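Local coordinates for protein 2',5'-phosphodiesterase 12 (Homo sapiens, PDB 4Z2B) that belongs to the endonuclease/exonuclease/phosphatase family, with a DNase I-like fold, and holds a magnesium ion near a bound ligand, at residues C194-D199 with V298-L303; V198-F203 with F220-H225; E272-R277 with G309-L314; K294-A299 with P336-G341. All blocks are in the same frame, centred on the assembly; numbering follows the deposited sequence. Where two conformers were deposited one is given.

Contact 1. Residues C194-D199 with V298-L303. With 4LC (3-(6-{[(2S,3S)-3-(hydroxymethyl)-2-phenylmorpholin-4-yl]carbonyl}-1-methyl-1H-benzimidazol-2-yl)-1H-indole-6-carbonitrile), chain F.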
# COMPACT_ATOMS: atom_id res chain seq x y z
N CYS A 194 -4.34 2.30 -1.68
CA CYS A 194 -3.92 3.26 -0.66
C CYS A 194 -3.22 2.53 0.46
O CYS A 194 -3.82 1.65 1.09
CB CYS A 194 -5.12 4.06 -0.16
SG CYS A 194 -5.80 5.19 -1.40
N LEU A 195 -1.94 2.84 0.66
CA LEU A 195 -1.12 2.15 1.66
C LEU A 195 -0.64 3.05 2.76
O LEU A 195 -0.35 4.22 2.53
CB LEU A 195 0.10 1.53 0.94
CG LEU A 195 -0.17 0.58 -0.23
CD1 LEU A 195 1.15 0.13 -0.88
CD2 LEU A 195 -0.97 -0.67 0.21
N GLN A 196 -0.50 2.51 3.98
CA GLN A 196 0.04 3.30 5.10
C GLN A 196 1.28 2.55 5.58
O GLN A 196 1.39 1.35 5.30
CB GLN A 196 -0.99 3.45 6.22
CG GLN A 196 -2.35 4.04 5.78
CD GLN A 196 -3.30 3.00 5.24
OE1 GLN A 196 -3.34 1.84 5.69
NE2 GLN A 196 -4.06 3.39 4.22
N GLU A 197 2.18 3.22 6.34
CA GLU A 197 3.42 2.67 6.93
C GLU A 197 4.34 2.16 5.84
O GLU A 197 4.91 1.05 5.92
CB GLU A 197 3.13 1.59 7.99
CG GLU A 197 2.52 2.16 9.26
CD GLU A 197 2.56 1.25 10.47
OE1 GLU A 197 3.46 0.37 10.53
OE2 GLU A 197 1.69 1.39 11.34
N VAL A 198 4.47 2.97 4.80
CA VAL A 198 5.32 2.68 3.66
C VAL A 198 6.70 3.30 3.95
O VAL A 198 6.81 4.52 4.00
CB VAL A 198 4.70 3.16 2.31
CG1 VAL A 198 5.64 2.88 1.14
CG2 VAL A 198 3.33 2.53 2.07
N ASP A 199 7.74 2.46 4.15
CA ASP A 199 9.11 2.99 4.30
C ASP A 199 9.56 3.57 2.95
O ASP A 199 9.12 3.06 1.92
CB ASP A 199 10.11 1.90 4.75
CG ASP A 199 9.71 1.14 5.98
OD1 ASP A 199 9.01 0.12 5.85
OD2 ASP A 199 10.11 1.54 7.07
N VAL A 298 -9.24 10.87 -4.29
CA VAL A 298 -8.77 9.72 -3.51
C VAL A 298 -7.93 10.21 -2.33
O VAL A 298 -6.82 10.74 -2.51
CB VAL A 298 -8.00 8.66 -4.37
CG1 VAL A 298 -7.49 7.52 -3.49
CG2 VAL A 298 -8.89 8.10 -5.47
N ALA A 299 -8.47 10.04 -1.13
CA ALA A 299 -7.73 10.47 0.06
C ALA A 299 -7.23 9.28 0.82
O ALA A 299 -7.85 8.21 0.81
CB ALA A 299 -8.60 11.34 0.95
N ASN A 300 -6.11 9.47 1.51
CA ASN A 300 -5.47 8.37 2.24
C ASN A 300 -4.86 8.92 3.49
O ASN A 300 -4.28 10.01 3.44
CB ASN A 300 -4.39 7.73 1.34
CG ASN A 300 -3.64 6.57 1.96
OD1 ASN A 300 -4.16 5.87 2.82
ND2 ASN A 300 -2.45 6.30 1.44
N THR A 301 -5.06 8.24 4.64
CA THR A 301 -4.47 8.76 5.88
C THR A 301 -4.09 7.62 6.83
O THR A 301 -4.45 6.46 6.61
CB THR A 301 -5.41 9.80 6.57
OG1 THR A 301 -4.65 10.60 7.47
CG2 THR A 301 -6.58 9.16 7.33
N HIS A 302 -3.40 8.00 7.91
CA HIS A 302 -3.00 7.16 9.03
C HIS A 302 -3.09 8.03 10.26
O HIS A 302 -2.25 8.91 10.47
CB HIS A 302 -1.59 6.58 8.80
CG HIS A 302 -1.15 5.59 9.86
ND1 HIS A 302 0.17 5.17 9.93
CD2 HIS A 302 -1.86 4.98 10.84
CE1 HIS A 302 0.22 4.31 10.94
NE2 HIS A 302 -0.96 4.21 11.55
N LEU A 303 -4.15 7.84 11.03
CA LEU A 303 -4.39 8.72 12.19
C LEU A 303 -3.61 8.27 13.43
O LEU A 303 -3.07 7.15 13.45
CB LEU A 303 -5.89 8.82 12.50
CG LEU A 303 -6.80 9.35 11.35
CD1 LEU A 303 -8.21 9.63 11.86
CD2 LEU A 303 -6.22 10.63 10.73
C13 4LC F . 1.09 0.35 17.82
C17 4LC F . 2.09 0.45 16.72
C20 4LC F . 2.26 2.86 17.21
C01 4LC F . -3.41 0.63 17.30
N05 4LC F . -2.60 0.44 18.50
C06 4LC F . -2.98 0.37 19.82
N07 4LC F . -1.98 0.09 20.63
C08 4LC F . -0.85 0.12 19.82
C09 4LC F . 0.50 -0.01 20.15
C11 4LC F . 1.45 0.07 19.15
C14 4LC F . -0.26 0.49 17.49
C16 4LC F . -1.21 0.36 18.50
O18 4LC F . 2.38 -0.54 16.07
N19 4LC F . 2.65 1.66 16.46
C23 4LC F . 3.49 3.60 17.68
O26 4LC F . 4.33 3.94 16.55
C27 4LC F . 4.76 2.79 15.81
C29 4LC F . 3.57 1.94 15.33
C31 4LC F . 2.84 2.58 14.15
O34 4LC F . 1.62 1.90 13.86
C36 4LC F . 5.86 2.05 16.56
C37 4LC F . 6.99 2.74 16.98
C39 4LC F . 8.03 2.08 17.63
C41 4LC F . 7.94 0.73 17.88
C43 4LC F . 6.84 0.02 17.45
C45 4LC F . 5.79 0.68 16.81
C47 4LC F . -4.37 0.26 20.27
C48 4LC F . -4.88 -0.65 21.17
N50 4LC F . -6.21 -0.43 21.36
C52 4LC F . -6.64 0.54 20.49
C53 4LC F . -7.92 1.06 20.27
C55 4LC F . -8.06 2.11 19.37
C56 4LC F . -6.95 2.64 18.71
C58 4LC F . -5.68 2.13 18.95
C60 4LC F . -5.50 1.07 19.84
C61 4LC F . -9.38 2.60 19.06
N62 4LC F . -10.41 2.99 18.79
O HOH W 1 1.77 5.73 7.63
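In the interior of the DNase I-like beta sandwich, where strands 192-198 and 295-302 face each other from different sheets, Gln196 and Asn300 join through their side-chain amides. Gln196 NE2 donates to Asn300 OD1 at 2.8 Å, nearly straight (163°), the donor lying in the carbonyl plane although the two amide planes stand 70° apart. A bend at chi2 (85°) turns the Gln196 amide toward Asn300. The other end of the Asn300 amide reaches the backbone: ND2 gives a bond of 3.2 Å to Leu195 O, approaching from above that carbonyl plane, and it also pairs with Gln282. Asn300 thus accepts and donates toward the same strand. Beside it, Cys194 packs through its sulfur, SG lying 3.6 Å from Val298 CG1.

Toward the ligand pocket a water joins the two segments. It accepts from Glu197 N and lies in the plane of the His302 ring at its edge, 2.9 Å from ND1. Glu197 OE2 comes within 3.3 Å of His302 CE1 and accepts a 2.6 Å bond from O34 of 4LC; Asn147 is its second hydrogen-bonding partner. The Glu197 side chain is also about 3 Å, at its nearest atoms, from a magnesium ion. Glu197 and Val198 form a G1 bulge opposite Gly227. Strand 192-198 is flanked in its sheet by strands 140-147 and 227-233, while strand 295-302 runs between 280-288 and 337-342.

Contact 2. Residues V198-F203 with F220-H225. With EDO (1,2-ethanediol), chain C.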
# COMPACT_ATOMS: atom_id res chain seq x y z
N VAL A 198 4.47 2.97 4.80
CA VAL A 198 5.32 2.68 3.66
C VAL A 198 6.70 3.30 3.95
O VAL A 198 6.81 4.52 4.00
CB VAL A 198 4.70 3.16 2.31
CG1 VAL A 198 5.64 2.88 1.14
CG2 VAL A 198 3.33 2.53 2.07
N ASP A 199 7.74 2.46 4.15
CA ASP A 199 9.11 2.99 4.30
C ASP A 199 9.56 3.57 2.95
O ASP A 199 9.12 3.06 1.92
CB ASP A 199 10.11 1.90 4.75
CG ASP A 199 9.71 1.14 5.98
OD1 ASP A 199 9.01 0.12 5.85
OD2 ASP A 199 10.11 1.54 7.07
N ARG A 200 10.41 4.63 2.94
CA ARG A 200 10.89 5.21 1.68
C ARG A 200 11.47 4.14 0.75
O ARG A 200 11.11 4.12 -0.44
CB ARG A 200 11.99 6.26 1.93
CG ARG A 200 11.51 7.59 2.49
CD ARG A 200 12.61 8.67 2.44
NE ARG A 200 12.11 9.96 2.92
CZ ARG A 200 11.38 10.81 2.20
NH1 ARG A 200 11.07 10.52 0.94
NH2 ARG A 200 10.95 11.94 2.73
N ALA A 201 12.36 3.27 1.27
CA ALA A 201 13.00 2.24 0.45
C ALA A 201 12.02 1.17 -0.00
O ALA A 201 12.20 0.60 -1.07
CB ALA A 201 14.17 1.61 1.19
N VAL A 202 10.95 0.94 0.77
CA VAL A 202 9.91 -0.03 0.40
C VAL A 202 9.19 0.51 -0.85
O VAL A 202 9.01 -0.21 -1.83
CB VAL A 202 8.95 -0.29 1.58
CG1 VAL A 202 7.64 -0.91 1.10
CG2 VAL A 202 9.63 -1.18 2.64
N PHE A 203 8.82 1.80 -0.83
CA PHE A 203 8.21 2.44 -1.99
C PHE A 203 9.11 2.30 -3.23
O PHE A 203 8.66 1.79 -4.25
CB PHE A 203 7.94 3.93 -1.72
CG PHE A 203 7.23 4.62 -2.85
CD1 PHE A 203 5.85 4.51 -3.00
CD2 PHE A 203 7.93 5.38 -3.77
CE1 PHE A 203 5.18 5.16 -4.03
CE2 PHE A 203 7.27 6.01 -4.84
CZ PHE A 203 5.90 5.90 -4.96
N PHE A 220 4.02 9.15 -3.31
CA PHE A 220 4.40 8.93 -1.91
C PHE A 220 4.40 10.24 -1.13
O PHE A 220 4.84 11.27 -1.65
CB PHE A 220 5.80 8.27 -1.88
CG PHE A 220 6.35 8.02 -0.49
CD1 PHE A 220 6.07 6.83 0.18
CD2 PHE A 220 7.13 8.97 0.15
CE1 PHE A 220 6.56 6.60 1.48
CE2 PHE A 220 7.62 8.74 1.45
CZ PHE A 220 7.34 7.56 2.10
N ARG A 221 3.95 10.18 0.15
CA ARG A 221 3.99 11.34 1.04
C ARG A 221 4.56 10.91 2.39
O ARG A 221 3.94 10.11 3.09
CB ARG A 221 2.61 11.98 1.19
CG ARG A 221 2.50 13.03 2.29
CD ARG A 221 3.23 14.33 2.01
NE ARG A 221 3.14 15.21 3.18
CZ ARG A 221 2.91 16.52 3.15
NH1 ARG A 221 2.75 17.15 1.99
NH2 ARG A 221 2.86 17.21 4.28
N ILE A 222 5.70 11.47 2.77
CA ILE A 222 6.31 11.12 4.05
C ILE A 222 5.53 11.69 5.23
O ILE A 222 4.90 12.76 5.12
CB ILE A 222 7.81 11.61 4.08
CG1 ILE A 222 8.67 10.88 5.16
CG2 ILE A 222 7.95 13.13 4.21
CD1 ILE A 222 9.06 9.37 4.79
N LYS A 223 5.57 10.98 6.35
CA LYS A 223 5.04 11.44 7.62
C LYS A 223 6.28 11.90 8.40
O LYS A 223 6.65 13.08 8.31
CB LYS A 223 4.22 10.34 8.32
CG LYS A 223 3.60 10.75 9.66
CD LYS A 223 3.32 9.56 10.58
CE LYS A 223 2.22 8.65 10.09
NZ LYS A 223 2.40 7.24 10.55
N GLN A 224 7.00 10.96 9.04
CA GLN A 224 8.24 11.23 9.76
C GLN A 224 9.29 10.14 9.40
O GLN A 224 10.27 10.44 8.70
CB GLN A 224 7.94 11.31 11.27
CG GLN A 224 9.04 11.86 12.16
CD GLN A 224 8.62 11.83 13.63
OE1 GLN A 224 7.43 11.65 13.97
NE2 GLN A 224 9.58 11.99 14.53
N HIS A 225 9.04 8.87 9.80
CA HIS A 225 9.95 7.72 9.61
C HIS A 225 9.54 6.77 8.47
O HIS A 225 10.24 5.79 8.18
CB HIS A 225 9.99 6.90 10.92
CG HIS A 225 10.12 7.73 12.15
ND1 HIS A 225 11.27 8.47 12.41
CD2 HIS A 225 9.25 7.90 13.17
CE1 HIS A 225 11.05 9.09 13.56
NE2 HIS A 225 9.86 8.77 14.07
C1 EDO C . -0.04 7.20 12.97
O1 EDO C . 0.73 8.31 12.60
C2 EDO C . 0.47 6.70 14.32
O2 EDO C . 0.36 7.76 15.23
O HOH W 2 11.16 5.58 5.48
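Phe220 fills the tight part of the contact, wedged between Phe203 and the end of the strand at Val198. Its CB sits over the centre of the Phe203 ring, 3.7 Å from the centroid and only 5° off the ring normal, a CH-pi contact. CG of Phe203, anti to the backbone N (chi1 -176°), directs that ring at Phe220, so that a face meets CB. The two rings are tilted by 49°, so they form neither a parallel stack nor a T. At the far rim, Phe220 CE1 approaches Val198 O at 3.3 Å, the oxygen lying at the ring edge, and touches Val198 CG1 at 3.8 Å.

Toward solvent the contact thins to one exposed arginine and a water. Arg200 runs out extended and lays one face of its guanidinium on Ile222: CD1 is 3.4 Å above the plane, and NH2 comes 3.4 Å from Ile222 CB. Farther along, the water accepts from Arg200 N and donates to His225 O. Asp199, at the N-cap position, turns its carboxylate to the backbone of Asp151 and Thr152 instead of capping the helix. Helix 200-213, following strand 192-198 and leading into edge strand 216-222, covers one sheet from outside, as in the alpha/beta sandwich of DNase I-like enzymes.

Contact 3. Residues E272-R277 with G309-L314. With SO4 (sulfate ion), chain B.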
# COMPACT_ATOMS: atom_id res chain seq x y z
N GLU A 272 -2.00 21.68 22.24
CA GLU A 272 -0.56 21.40 22.14
C GLU A 272 -0.34 19.97 21.71
O GLU A 272 0.48 19.72 20.83
CB GLU A 272 0.14 21.71 23.48
CG GLU A 272 1.66 21.53 23.47
CD GLU A 272 2.47 22.45 22.56
OE1 GLU A 272 2.03 23.60 22.31
OE2 GLU A 272 3.53 22.00 22.08
N LYS A 273 -1.16 19.06 22.23
CA LYS A 273 -1.05 17.64 21.90
C LYS A 273 -1.34 17.40 20.44
O LYS A 273 -0.60 16.67 19.79
CB LYS A 273 -1.98 16.80 22.80
CG LYS A 273 -1.94 15.30 22.50
CD LYS A 273 -0.72 14.56 23.06
CE LYS A 273 -0.95 13.08 23.02
NZ LYS A 273 0.08 12.35 23.79
N VAL A 274 -2.42 18.02 19.91
CA VAL A 274 -2.81 17.87 18.50
C VAL A 274 -1.72 18.47 17.57
O VAL A 274 -1.38 17.85 16.56
CB VAL A 274 -4.21 18.50 18.24
CG1 VAL A 274 -4.58 18.47 16.75
CG2 VAL A 274 -5.27 17.81 19.09
N LEU A 275 -1.20 19.66 17.92
CA LEU A 275 -0.22 20.36 17.08
C LEU A 275 1.17 19.70 17.12
O LEU A 275 2.00 20.03 16.26
CB LEU A 275 -0.15 21.88 17.40
CG LEU A 275 -1.46 22.66 17.06
CD1 LEU A 275 -1.35 24.14 17.42
CD2 LEU A 275 -1.87 22.52 15.58
N GLN A 276 1.40 18.74 18.03
CA GLN A 276 2.69 18.05 18.06
C GLN A 276 2.58 16.70 17.33
O GLN A 276 3.60 16.00 17.21
CB GLN A 276 3.28 17.91 19.50
CG GLN A 276 2.42 17.15 20.50
CD GLN A 276 3.12 16.76 21.79
OE1 GLN A 276 3.11 15.58 22.19
NE2 GLN A 276 3.65 17.74 22.51
N ARG A 277 1.37 16.35 16.77
CA ARG A 277 1.15 15.11 15.99
C ARG A 277 1.66 15.27 14.56
O ARG A 277 1.50 16.34 13.97
CB ARG A 277 -0.33 14.69 15.96
CG ARG A 277 -0.99 14.62 17.34
CD ARG A 277 -0.73 13.36 18.16
NE ARG A 277 0.68 12.97 18.27
CZ ARG A 277 1.53 13.45 19.17
NH1 ARG A 277 2.79 13.03 19.20
NH2 ARG A 277 1.15 14.40 20.02
N GLY A 309 -6.33 8.08 22.30
CA GLY A 309 -6.22 9.26 21.45
C GLY A 309 -7.49 9.67 20.73
O GLY A 309 -7.41 10.41 19.76
N GLY A 310 -8.65 9.21 21.22
CA GLY A 310 -9.96 9.49 20.63
C GLY A 310 -10.21 10.92 20.19
O GLY A 310 -10.63 11.16 19.05
N TYR A 311 -9.93 11.89 21.08
CA TYR A 311 -10.19 13.30 20.75
C TYR A 311 -9.27 13.79 19.64
O TYR A 311 -9.69 14.63 18.83
CB TYR A 311 -10.09 14.21 22.01
CG TYR A 311 -8.69 14.61 22.44
CD1 TYR A 311 -8.03 15.69 21.84
CD2 TYR A 311 -8.05 13.96 23.49
CE1 TYR A 311 -6.77 16.09 22.26
CE2 TYR A 311 -6.79 14.36 23.93
CZ TYR A 311 -6.15 15.42 23.30
OH TYR A 311 -4.91 15.81 23.72
N ILE A 312 -8.03 13.29 19.61
CA ILE A 312 -7.03 13.69 18.61
C ILE A 312 -7.49 13.23 17.23
O ILE A 312 -7.42 14.00 16.28
CB ILE A 312 -5.62 13.16 18.96
CG1 ILE A 312 -5.07 13.84 20.23
CG2 ILE A 312 -4.64 13.36 17.77
CD1 ILE A 312 -4.29 12.97 21.09
N ARG A 313 -7.96 11.97 17.15
CA ARG A 313 -8.48 11.41 15.90
C ARG A 313 -9.69 12.16 15.42
O ARG A 313 -9.85 12.34 14.21
CB ARG A 313 -8.81 9.93 16.07
CG ARG A 313 -7.54 9.10 16.23
CD ARG A 313 -7.87 7.63 16.34
NE ARG A 313 -8.30 7.19 17.67
CZ ARG A 313 -7.47 6.73 18.61
NH1 ARG A 313 -7.95 6.26 19.75
NH2 ARG A 313 -6.16 6.74 18.39
N LEU A 314 -10.56 12.60 16.36
CA LEU A 314 -11.74 13.41 16.02
C LEU A 314 -11.29 14.73 15.35
O LEU A 314 -11.81 15.10 14.31
CB LEU A 314 -12.59 13.70 17.27
CG LEU A 314 -13.70 12.68 17.54
CD1 LEU A 314 -14.15 12.74 19.00
CD2 LEU A 314 -14.89 12.90 16.62
S SO4 B . 2.60 11.01 15.93
O1 SO4 B . 2.33 9.72 15.30
O2 SO4 B . 1.64 11.97 15.52
O3 SO4 B . 2.51 10.86 17.40
O4 SO4 B . 3.95 11.48 15.56
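Tyr311 and Ile312, neighbours on the first turn of helix 310-331, meet Lys273, Val274 and Arg277 at the end of helix 268-275. The Tyr311 side chain crosses that of Lys273 at about a right angle, placing OH 3.2 Å from Lys273 CB; the hydroxyl finds its polar partner in Glu374. With CG between the backbone N and the carbonyl carbon (chi1 80°), the Tyr311 ring lies beside its own neighbour, Ile312 CG1 resting over one face near the rim. Val274 comes obliquely to this ring, CG2 being 3.9 Å from Tyr311 CE1, and slides past Ile312 in the opposite direction.

Ile312 spreads its branches over the other segment. Its CD1 packs on Lys273 CG at 3.6 Å, whereas CG2 lies 3.9 Å from Arg277 CG, and in both pairs the side chains are roughly perpendicular; CG1 lies by Val274 CG2. Bends at chi2 and chi3 fold Arg277 back over the helix end. There NH2 donates to Lys273 O at 2.9 Å, a bent bond tilted from the guanidinium plane, and to Gln276 OE1 at 3.2 Å, almost straight (177°) and in that plane. The remaining donors grip a sulfate, probably from the crystallisation liquor: NE is shared between O2 and O3, and NH1 reaches O3 at 2.8 Å. Ser278 N also binds this ion.

The C-terminal end of 268-275, where Leu251 of helix 247-253 also meets Val274, thus packs on the first turn of 310-331, the crossover helix lying on a sheet of the DNase I-like sandwich; Arg313 on that turn lines the 4LC pocket.

Contact 4. Residues K294-A299 with P336-G341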
# COMPACT_ATOMS: atom_id res chain seq x y z
N LYS A 294 -15.43 11.89 -15.66
CA LYS A 294 -15.41 11.18 -14.38
C LYS A 294 -14.06 11.40 -13.69
O LYS A 294 -13.02 10.97 -14.17
CB LYS A 294 -15.72 9.68 -14.56
CG LYS A 294 -17.21 9.43 -14.67
CD LYS A 294 -17.54 7.99 -14.99
CE LYS A 294 -18.93 7.61 -14.51
NZ LYS A 294 -20.00 8.46 -15.11
N ARG A 295 -14.10 12.18 -12.59
CA ARG A 295 -12.93 12.49 -11.78
C ARG A 295 -13.21 12.05 -10.37
O ARG A 295 -14.37 12.09 -9.95
CB ARG A 295 -12.59 13.99 -11.85
CG ARG A 295 -12.03 14.38 -13.20
CD ARG A 295 -12.21 15.84 -13.51
NE ARG A 295 -11.33 16.25 -14.60
CZ ARG A 295 -10.97 17.51 -14.82
NH1 ARG A 295 -11.44 18.48 -14.05
NH2 ARG A 295 -10.14 17.80 -15.81
N ILE A 296 -12.20 11.56 -9.64
CA ILE A 296 -12.43 11.08 -8.28
C ILE A 296 -11.36 11.65 -7.37
O ILE A 296 -10.21 11.77 -7.77
CB ILE A 296 -12.47 9.52 -8.17
CG1 ILE A 296 -11.21 8.87 -8.79
CG2 ILE A 296 -13.77 8.94 -8.76
CD1 ILE A 296 -11.07 7.28 -8.52
N CYS A 297 -11.76 12.01 -6.15
CA CYS A 297 -10.86 12.52 -5.13
C CYS A 297 -10.49 11.37 -4.19
O CYS A 297 -11.32 10.93 -3.39
CB CYS A 297 -11.53 13.67 -4.37
SG CYS A 297 -10.51 14.35 -3.05
N VAL A 298 -9.24 10.87 -4.29
CA VAL A 298 -8.77 9.72 -3.51
C VAL A 298 -7.93 10.21 -2.33
O VAL A 298 -6.82 10.74 -2.51
CB VAL A 298 -8.00 8.66 -4.37
CG1 VAL A 298 -7.49 7.52 -3.49
CG2 VAL A 298 -8.89 8.10 -5.47
N ALA A 299 -8.47 10.04 -1.13
CA ALA A 299 -7.73 10.47 0.06
C ALA A 299 -7.23 9.28 0.82
O ALA A 299 -7.85 8.21 0.81
CB ALA A 299 -8.60 11.34 0.95
N PRO A 336 -16.73 12.73 -6.68
CA PRO A 336 -16.89 11.70 -5.65
C PRO A 336 -15.61 11.47 -4.84
O PRO A 336 -14.49 11.59 -5.37
CB PRO A 336 -17.23 10.44 -6.46
CG PRO A 336 -17.75 10.93 -7.77
CD PRO A 336 -16.96 12.18 -8.03
N VAL A 337 -15.79 11.16 -3.55
CA VAL A 337 -14.68 10.92 -2.64
C VAL A 337 -14.57 9.44 -2.26
O VAL A 337 -15.56 8.77 -1.94
CB VAL A 337 -14.78 11.82 -1.37
CG1 VAL A 337 -13.80 11.38 -0.27
CG2 VAL A 337 -14.54 13.28 -1.74
N ILE A 338 -13.32 8.95 -2.29
CA ILE A 338 -12.89 7.64 -1.77
C ILE A 338 -11.88 8.00 -0.67
O ILE A 338 -10.91 8.67 -0.99
CB ILE A 338 -12.29 6.69 -2.84
CG1 ILE A 338 -13.34 6.27 -3.90
CG2 ILE A 338 -11.67 5.44 -2.13
CD1 ILE A 338 -12.75 5.59 -5.15
N PHE A 339 -12.13 7.64 0.58
CA PHE A 339 -11.23 8.03 1.68
C PHE A 339 -10.79 6.80 2.41
O PHE A 339 -11.56 6.26 3.22
CB PHE A 339 -11.92 9.06 2.63
CG PHE A 339 -11.06 9.72 3.70
CD1 PHE A 339 -9.70 9.46 3.79
CD2 PHE A 339 -11.62 10.61 4.61
CE1 PHE A 339 -8.91 10.08 4.77
CE2 PHE A 339 -10.84 11.21 5.61
CZ PHE A 339 -9.48 10.96 5.66
N CYS A 340 -9.56 6.33 2.09
CA CYS A 340 -8.96 5.15 2.71
C CYS A 340 -8.14 5.55 3.90
O CYS A 340 -7.66 6.69 3.99
CB CYS A 340 -8.07 4.41 1.71
SG CYS A 340 -8.91 3.85 0.22
N GLY A 341 -7.88 4.56 4.74
CA GLY A 341 -6.88 4.75 5.78
C GLY A 341 -6.92 3.78 6.93
O GLY A 341 -7.84 2.98 7.06
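Cys297 opens the ladder that joins the two parallel strands of a beta-alpha-beta unit, strand 295-302, helix 310-331 and strand 337-342. Its N donates to Pro336 O at 2.9 Å, nearly along the C=O axis, and its carbonyl accepts from Ile338 N at 3.0 Å. The alternation continues as Ala299 N binds Ile338 O and Ala299 O accepts from Cys340 N, both at 2.8 Å. Between these rungs, CA-H groups of Val337, Val298 and Phe339 lean on carbonyl oxygens of the other strand.

Side chains pair on each face of the sheet. On one, Ile296 and Ile338 touch through their CD1 methyls at 4.1 Å; on the other lie Cys297 with Val337 and Ala299 with Phe339.

Farther out, strand 280-288 binds the far edge of 295-302 through Leu286 and Ser284, and strand 403-412 does so for 337-342 through Asp412 and Phe410. Helix 310-331 covers Val337 and Phe339, while Thr143 of the facing sheet packs on Ile338. Phe343 meets the Phe339 ring edge-to-face. That ring is approached obliquely by Ala299 CB, 3.6 Å from Phe339 CD1.

Contacts 1, 3 and 4 are buried, whereas contact 2 is only partly so and fades into solvent around Arg200 and His225. Contacts 1 and 4 use overlapping parts of strand 295-302, sharing Val298 and Ala299, in different ways: in 4 it pairs by backbone hydrogen bonds within a sheet, in 1 its side chains meet the other sheet. Contacts 1 and 2 share Val198 and Asp199, passing from the polar interior to an aromatic helix-to-strand interface. Contact 3, its centre about 25 Å from that of the chain, joins two helices by apolar branches; its helix 310-331 links the strands of contact 4. Contacts 1 and 3 each hold a 4LC pocket residue, Glu197 and Arg313.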